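PDB 6TD7: THB11 from Chlamydomonas reinhardtii, which carries heme b as the truncated-hemoglobin domain of a longer algal protein, probably binds oxygen and is linked to nitrite reduction. Local coordinates for residues E29-K34 with K100-A105. Residues are numbered along the deposited sequence; the frame is centred on the assembly and turned at random. Where two conformers were deposited one is given.
Sequences ELFYRK and KYFEEA. With CYN (cyanide ion), chain C.
In the truncated-globin fold, the helix carrying the distal tyrosine, 21-36 (helix B of globins), packs against helix 92-108 (helix G). The segment axes pass 8.3 Å apart with their directions 135° apart, and the closest CA pair across the segments is that of F31 and F102, at 5.1 Å. A105 suits this close passage because its small CB can sit against L30 CG, 3.9 Å away, and near the backbone of F31. On the heme side, where flat apolar rings suit the buried surroundings, F31 and F102 form an edge-to-face pair: F102 CD2 lies over a face of the F31 ring near its rim, with the planes at 67°. Both side chains hold CG anti to the backbone N, which brings the F31 ring between F102 and Y32 and close to the heme. On the outer side, lysine suits position 34 by its apolar stem and charged tip. K34 CB rests on one face of the Y101 ring, 3.9 Å from the centroid, a CH-pi contact, while Y101 OH bonds D38. The chain then bends at chi4 (-73°), so that K34 NZ reaches the anti lone pair of E104 OE2 at 2.8 Å. K34 NZ also forms a salt bridge to E108, its strongest polar partner, so two carboxylates grip it. The syn lone pair of E104 OE1 takes K100 NZ at 2.6 Å. E104 thus links two lysines, which probably offsets their mutual repulsion and favours its ionised form. The crossing is apolar on the heme side, with a salt-bridge network on the outer side, and from the same helix turn Y32 OH donates to the cyanide N at 2.8 Å, tying this packing to the distal ligand site.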
loop_
_atom_site.group_PDB
_atom_site.type_symbol
_atom_site.label_atom_id
_atom_site.label_comp_id
_atom_site.label_asym_id
_atom_site.label_seq_id
_atom_site.Cartn_x
_atom_site.Cartn_y
_atom_site.Cartn_z
ATOM N N GLU A 29 -7.991 -6.601 0.084
ATOM C CA GLU A 29 -8.996 -6.681 1.141
ATOM C C GLU A 29 -8.397 -7.243 2.424
ATOM O O GLU A 29 -8.714 -6.773 3.522
ATOM C CB GLU A 29 -10.184 -7.523 0.675
ATOM C CG GLU A 29 -11.046 -6.812 -0.360
ATOM C CD GLU A 29 -12.068 -7.717 -1.025
ATOM O OE1 GLU A 29 -11.992 -8.952 -0.851
ATOM O OE2 GLU A 29 -12.950 -7.185 -1.732
ATOM N N LEU A 30 -7.524 -8.244 2.304
ATOM C CA LEU A 30 -6.844 -8.774 3.481
ATOM C C LEU A 30 -5.885 -7.745 4.067
ATOM O O LEU A 30 -5.805 -7.587 5.292
ATOM C CB LEU A 30 -6.114 -10.053 3.084
ATOM C CG LEU A 30 -5.367 -10.878 4.121
ATOM C CD1 LEU A 30 -6.237 -11.148 5.332
ATOM C CD2 LEU A 30 -4.920 -12.177 3.450
ATOM N N PHE A 31 -5.145 -7.048 3.205
ATOM C CA PHE A 31 -4.316 -5.926 3.644
ATOM C C PHE A 31 -5.110 -4.970 4.523
ATOM O O PHE A 31 -4.682 -4.628 5.632
ATOM C CB PHE A 31 -3.747 -5.214 2.411
ATOM C CG PHE A 31 -3.147 -3.860 2.693
ATOM C CD1 PHE A 31 -1.937 -3.740 3.357
ATOM C CD2 PHE A 31 -3.786 -2.706 2.261
ATOM C CE1 PHE A 31 -1.384 -2.489 3.605
ATOM C CE2 PHE A 31 -3.239 -1.452 2.503
ATOM C CZ PHE A 31 -2.039 -1.341 3.174
ATOM N N TYR A 32 -6.279 -4.527 4.058
ATOM C CA TYR A 32 -7.047 -3.576 4.856
ATOM C C TYR A 32 -7.598 -4.217 6.124
ATOM O O TYR A 32 -7.682 -3.553 7.163
ATOM C CB TYR A 32 -8.171 -2.963 4.025
ATOM C CG TYR A 32 -7.670 -1.829 3.167
ATOM C CD1 TYR A 32 -7.331 -0.602 3.726
ATOM C CD2 TYR A 32 -7.512 -1.991 1.802
ATOM C CE1 TYR A 32 -6.855 0.433 2.941
ATOM C CE2 TYR A 32 -7.044 -0.967 1.013
ATOM C CZ TYR A 32 -6.714 0.240 1.582
ATOM O OH TYR A 32 -6.253 1.242 0.763
ATOM N N ARG A 33 -7.956 -5.497 6.076
ATOM C CA ARG A 33 -8.395 -6.163 7.297
ATOM C C ARG A 33 -7.293 -6.137 8.353
ATOM O O ARG A 33 -7.549 -5.833 9.524
ATOM C CB ARG A 33 -8.824 -7.594 6.987
ATOM C CG ARG A 33 -9.937 -8.110 7.883
ATOM C CD ARG A 33 -10.916 -8.984 7.107
ATOM N NE ARG A 33 -10.277 -10.209 6.638
ATOM C CZ ARG A 33 -10.304 -10.658 5.385
ATOM N NH1 ARG A 33 -10.957 -10.005 4.433
ATOM N NH2 ARG A 33 -9.675 -11.786 5.092
ATOM N N LYS A 34 -6.055 -6.435 7.950
ATOM C CA LYS A 34 -4.939 -6.390 8.888
ATOM C C LYS A 34 -4.698 -4.976 9.407
ATOM O O LYS A 34 -4.444 -4.781 10.602
ATOM C CB LYS A 34 -3.678 -6.930 8.212
ATOM C CG LYS A 34 -3.724 -8.419 7.922
ATOM C CD LYS A 34 -2.718 -8.812 6.847
ATOM C CE LYS A 34 -2.675 -10.318 6.644
ATOM N NZ LYS A 34 -2.004 -11.019 7.777
ATOM N N LYS A 100 4.571 -4.671 5.927
ATOM C CA LYS A 100 4.514 -6.029 6.458
ATOM C C LYS A 100 3.162 -6.667 6.166
ATOM O O LYS A 100 3.084 -7.818 5.720
ATOM C CB LYS A 100 4.790 -6.008 7.966
ATOM C CG LYS A 100 4.743 -7.372 8.668
ATOM C CD LYS A 100 3.816 -7.356 9.892
ATOM C CE LYS A 100 4.418 -8.096 11.083
ATOM N NZ LYS A 100 3.504 -9.143 11.616
ATOM N N TYR A 101 2.078 -5.924 6.400
ATOM C CA TYR A 101 0.741 -6.480 6.229
ATOM C C TYR A 101 0.408 -6.730 4.761
ATOM O O TYR A 101 -0.303 -7.692 4.447
ATOM C CB TYR A 101 -0.291 -5.545 6.852
ATOM C CG TYR A 101 -0.307 -5.570 8.359
ATOM C CD1 TYR A 101 -0.150 -6.760 9.053
ATOM C CD2 TYR A 101 -0.482 -4.404 9.087
ATOM C CE1 TYR A 101 -0.170 -6.788 10.427
ATOM C CE2 TYR A 101 -0.505 -4.423 10.464
ATOM C CZ TYR A 101 -0.347 -5.617 11.129
ATOM O OH TYR A 101 -0.364 -5.650 12.502
ATOM N N PHE A 102 0.891 -5.882 3.858
ATOM C CA PHE A 102 0.670 -6.141 2.439
ATOM C C PHE A 102 1.403 -7.403 2.014
ATOM O O PHE A 102 0.866 -8.225 1.260
ATOM C CB PHE A 102 1.125 -4.945 1.610
ATOM C CG PHE A 102 0.586 -4.941 0.215
ATOM C CD1 PHE A 102 1.245 -5.615 -0.797
ATOM C CD2 PHE A 102 -0.587 -4.264 -0.081
ATOM C CE1 PHE A 102 0.747 -5.614 -2.077
ATOM C CE2 PHE A 102 -1.088 -4.255 -1.363
ATOM C CZ PHE A 102 -0.420 -4.935 -2.362
ATOM N N GLU A 103 2.628 -7.581 2.511
ATOM C CA GLU A 103 3.387 -8.793 2.230
ATOM C C GLU A 103 2.719 -10.023 2.831
ATOM O O GLU A 103 2.677 -11.088 2.204
ATOM C CB GLU A 103 4.808 -8.635 2.771
ATOM C CG GLU A 103 5.715 -9.827 2.548
ATOM C CD GLU A 103 7.009 -9.714 3.333
ATOM O OE1 GLU A 103 8.082 -9.989 2.758
ATOM O OE2 GLU A 103 6.953 -9.343 4.524
ATOM N N GLU A 104 2.212 -9.906 4.065
ATOM C CA GLU A 104 1.502 -11.021 4.685
ATOM C C GLU A 104 0.278 -11.416 3.870
ATOM O O GLU A 104 -0.013 -12.605 3.701
ATOM C CB GLU A 104 1.078 -10.656 6.109
ATOM C CG GLU A 104 2.211 -10.584 7.112
ATOM C CD GLU A 104 1.734 -10.320 8.531
ATOM O OE1 GLU A 104 2.589 -10.310 9.439
ATOM O OE2 GLU A 104 0.516 -10.127 8.745
ATOM N N ALA A 105 -0.469 -10.421 3.380
ATOM C CA ALA A 105 -1.642 -10.702 2.563
ATOM C C ALA A 105 -1.272 -11.488 1.311
ATOM O O ALA A 105 -1.961 -12.448 0.949
ATOM C CB ALA A 105 -2.343 -9.395 2.187
HETATM C C CYN C . -3.554 3.455 2.344
HETATM N N CYN C . -4.579 2.959 2.140
#